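Ethylbenzene dehydrogenase alpha-subunit (PDB 2IVF) is the alpha-subunit of a molybdenum enzyme of the molybdopterin oxidoreductase family, binding a molybdenum atom, two pterin guanine dinucleotides and an iron/sulfur cluster. Local coordinates at residues 651-656 and 678-683. Sequence-based numbering, arbitrary orientation.
Sequences PCAWYY and VAPPGE. With MD1 (phosphoric acid 4-(2-amino-4-oxo-3,4,5,6,-tetrahydro-pteridin-6-yl)-2-hydroxy-3,4-dimercapto-but-3-en-yl ester guanylate ester), chain N.
Apolar contact between Ala653 and Pro680 forms the middle of this antiparallel pairing of two loops, one following strand 648-651 of a mixed sheet, the other joining strand 670-676 to helix 687-704: the methyl CB of Ala653 sits 3.6 Å from CG of the Pro680 ring and nearly as close to its CB.

Toward one end, Pro651 packs against a peptide carbonyl, its CG 3.5 Å from Glu683 O, an oxygen that also accepts a hydrogen bond from Trp163. The carboxylate of Glu683 turns to Arg160 in a salt bridge. Hydrogen bonding between the loops comes down to one weak backbone bond, from Val678 N to Tyr656 O at 3.4 Å, while the Tyr656 hydroxyl bonds to Glu106 and His82.

The 651-656 loop meets the guanine of MD1 as well. Tyr655 OH, hydrogen-bonded to His194 O, lies 2.8 Å from N7 of MD1, and Trp654 NE1 is 3.1 Å from that same nitrogen. Trp654 CD1 sits 3.5 Å above the Tyr655 ring plane, offset toward the rim. Cys652 CB comes within 3.4 Å of the exocyclic N2 of MD1.

The chemistry thus divides: one apolar Ala-Pro contact, a proline against a carbonyl and a weak backbone bond join the loops, whereas Cys652, Ala653, Trp654 and Tyr655 line the guanine end of the MD1 pocket.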
# COMPACT_ATOMS: atom_id res chain seq x y z
N PRO A 651 -20.55 5.51 -14.93
CA PRO A 651 -19.66 6.14 -13.93
C PRO A 651 -20.24 6.18 -12.52
O PRO A 651 -21.37 6.55 -12.35
CB PRO A 651 -19.53 7.57 -14.44
CG PRO A 651 -20.84 7.86 -15.10
CD PRO A 651 -21.22 6.50 -15.77
N CYS A 652 -19.41 5.88 -11.51
CA CYS A 652 -19.85 5.80 -10.14
C CYS A 652 -19.16 6.78 -9.21
O CYS A 652 -18.04 7.26 -9.44
CB CYS A 652 -19.68 4.38 -9.60
SG CYS A 652 -20.69 3.24 -10.52
N ALA A 653 -19.89 7.07 -8.15
CA ALA A 653 -19.42 7.92 -7.10
C ALA A 653 -18.33 7.15 -6.35
O ALA A 653 -18.41 5.93 -6.23
CB ALA A 653 -20.60 8.29 -6.19
N TRP A 654 -17.29 7.83 -5.87
CA TRP A 654 -16.20 7.14 -5.19
C TRP A 654 -16.23 7.45 -3.68
O TRP A 654 -17.20 7.98 -3.16
CB TRP A 654 -14.85 7.58 -5.82
CG TRP A 654 -13.85 6.49 -6.01
CD1 TRP A 654 -13.85 5.26 -5.43
CD2 TRP A 654 -12.68 6.54 -6.83
NE1 TRP A 654 -12.79 4.54 -5.85
CE2 TRP A 654 -12.06 5.29 -6.74
CE3 TRP A 654 -12.12 7.53 -7.67
CZ2 TRP A 654 -10.88 4.99 -7.41
CZ3 TRP A 654 -10.93 7.23 -8.34
CH2 TRP A 654 -10.34 5.97 -8.22
N TYR A 655 -15.14 7.16 -2.98
CA TYR A 655 -15.12 7.35 -1.52
C TYR A 655 -15.19 8.84 -1.24
O TYR A 655 -14.62 9.66 -1.98
CB TYR A 655 -13.90 6.70 -0.84
CG TYR A 655 -13.54 5.37 -1.45
CD1 TYR A 655 -14.52 4.50 -1.96
CD2 TYR A 655 -12.21 4.99 -1.56
CE1 TYR A 655 -14.17 3.31 -2.53
CE2 TYR A 655 -11.86 3.81 -2.14
CZ TYR A 655 -12.82 2.99 -2.63
OH TYR A 655 -12.43 1.86 -3.21
N TYR A 656 -15.94 9.17 -0.19
CA TYR A 656 -16.20 10.56 0.24
C TYR A 656 -17.30 11.22 -0.56
O TYR A 656 -17.71 12.35 -0.24
CB TYR A 656 -15.01 11.50 0.14
CG TYR A 656 -13.67 11.10 0.72
CD1 TYR A 656 -13.54 10.07 1.66
CD2 TYR A 656 -12.53 11.81 0.34
CE1 TYR A 656 -12.29 9.73 2.17
CE2 TYR A 656 -11.29 11.49 0.82
CZ TYR A 656 -11.17 10.45 1.76
OH TYR A 656 -9.94 10.14 2.26
N VAL A 678 -18.63 15.65 -0.64
CA VAL A 678 -18.81 16.42 -1.86
C VAL A 678 -19.69 15.60 -2.79
O VAL A 678 -19.76 14.38 -2.63
CB VAL A 678 -17.46 16.68 -2.56
CG1 VAL A 678 -16.55 17.59 -1.70
CG2 VAL A 678 -16.80 15.35 -2.85
N ALA A 679 -20.38 16.28 -3.71
CA ALA A 679 -21.22 15.65 -4.71
C ALA A 679 -20.30 14.87 -5.63
O ALA A 679 -19.17 15.32 -5.90
CB ALA A 679 -22.05 16.71 -5.53
N PRO A 680 -20.77 13.73 -6.14
CA PRO A 680 -19.95 13.10 -7.19
C PRO A 680 -19.82 14.03 -8.41
O PRO A 680 -20.69 14.86 -8.63
CB PRO A 680 -20.74 11.83 -7.57
CG PRO A 680 -21.72 11.64 -6.55
CD PRO A 680 -21.97 12.94 -5.83
N PRO A 681 -18.72 13.92 -9.19
CA PRO A 681 -18.54 14.78 -10.36
C PRO A 681 -19.26 14.24 -11.57
O PRO A 681 -19.61 13.07 -11.61
CB PRO A 681 -17.05 14.71 -10.62
CG PRO A 681 -16.64 13.33 -10.15
CD PRO A 681 -17.61 12.96 -9.05
N GLY A 682 -19.40 15.10 -12.58
CA GLY A 682 -19.93 14.71 -13.88
C GLY A 682 -21.29 14.05 -13.68
O GLY A 682 -22.15 14.62 -13.04
N GLU A 683 -21.46 12.85 -14.20
CA GLU A 683 -22.72 12.14 -14.01
C GLU A 683 -22.52 10.85 -13.23
O GLU A 683 -23.23 9.84 -13.44
CB GLU A 683 -23.41 11.89 -15.36
CG GLU A 683 -23.77 13.19 -16.06
CD GLU A 683 -24.27 12.97 -17.48
OE1 GLU A 683 -24.44 11.81 -17.88
OE2 GLU A 683 -24.50 13.97 -18.18
PB MD1 N . -10.54 -7.12 -7.77
O3B MD1 N . -9.69 -5.80 -7.70
O1B MD1 N . -11.64 -6.99 -6.77
O2B MD1 N . -10.78 -7.57 -9.16
O3A MD1 N . -9.52 -8.18 -7.19
C10 MD1 N . -9.43 -8.49 -5.78
C11 MD1 N . -8.21 -9.39 -5.68
O11 MD1 N . -7.08 -8.46 -5.76
C12 MD1 N . -8.17 -10.08 -4.34
S12 MD1 N . -9.12 -9.53 -3.02
C13 MD1 N . -7.32 -11.13 -4.10
S13 MD1 N . -7.22 -11.88 -2.59
C14 MD1 N . -6.45 -11.71 -5.15
N15 MD1 N . -5.04 -11.69 -4.95
C16 MD1 N . -4.18 -12.09 -5.94
C15 MD1 N . -2.84 -12.15 -5.62
O14 MD1 N . -2.42 -11.86 -4.47
N17 MD1 N . -2.02 -12.47 -6.66
C17 MD1 N . -2.52 -12.79 -7.92
N16 MD1 N . -1.63 -13.11 -8.85
N18 MD1 N . -3.84 -12.76 -8.18
C20 MD1 N . -4.66 -12.42 -7.21
N8 MD1 N . -6.00 -12.45 -7.45
C7 MD1 N . -7.01 -12.03 -6.52
PA MD1 N . -9.46 -4.57 -8.72
O1A MD1 N . -9.05 -3.42 -7.85
O2A MD1 N . -8.50 -5.02 -9.75
O5' MD1 N . -10.86 -4.28 -9.39
C5' MD1 N . -11.85 -3.69 -8.57
C4' MD1 N . -12.43 -2.52 -9.25
O4' MD1 N . -13.27 -1.93 -8.26
C1' MD1 N . -13.27 -0.54 -8.58
N9 MD1 N . -13.72 0.33 -7.49
C4 MD1 N . -14.92 0.91 -7.47
N3 MD1 N . -15.94 0.81 -8.36
C2 MD1 N . -17.08 1.47 -8.14
N2 MD1 N . -18.11 1.37 -9.01
N1 MD1 N . -17.15 2.30 -7.03
C6 MD1 N . -16.15 2.44 -6.10
O6 MD1 N . -16.35 3.15 -5.11
C5 MD1 N . -14.98 1.70 -6.31
N7 MD1 N . -13.81 1.59 -5.68
C8 MD1 N . -13.07 0.74 -6.40
C2' MD1 N . -11.82 -0.22 -8.93
O2' MD1 N . -11.67 0.95 -9.77
C3' MD1 N . -11.31 -1.52 -9.56
O3' MD1 N . -11.15 -1.39 -11.00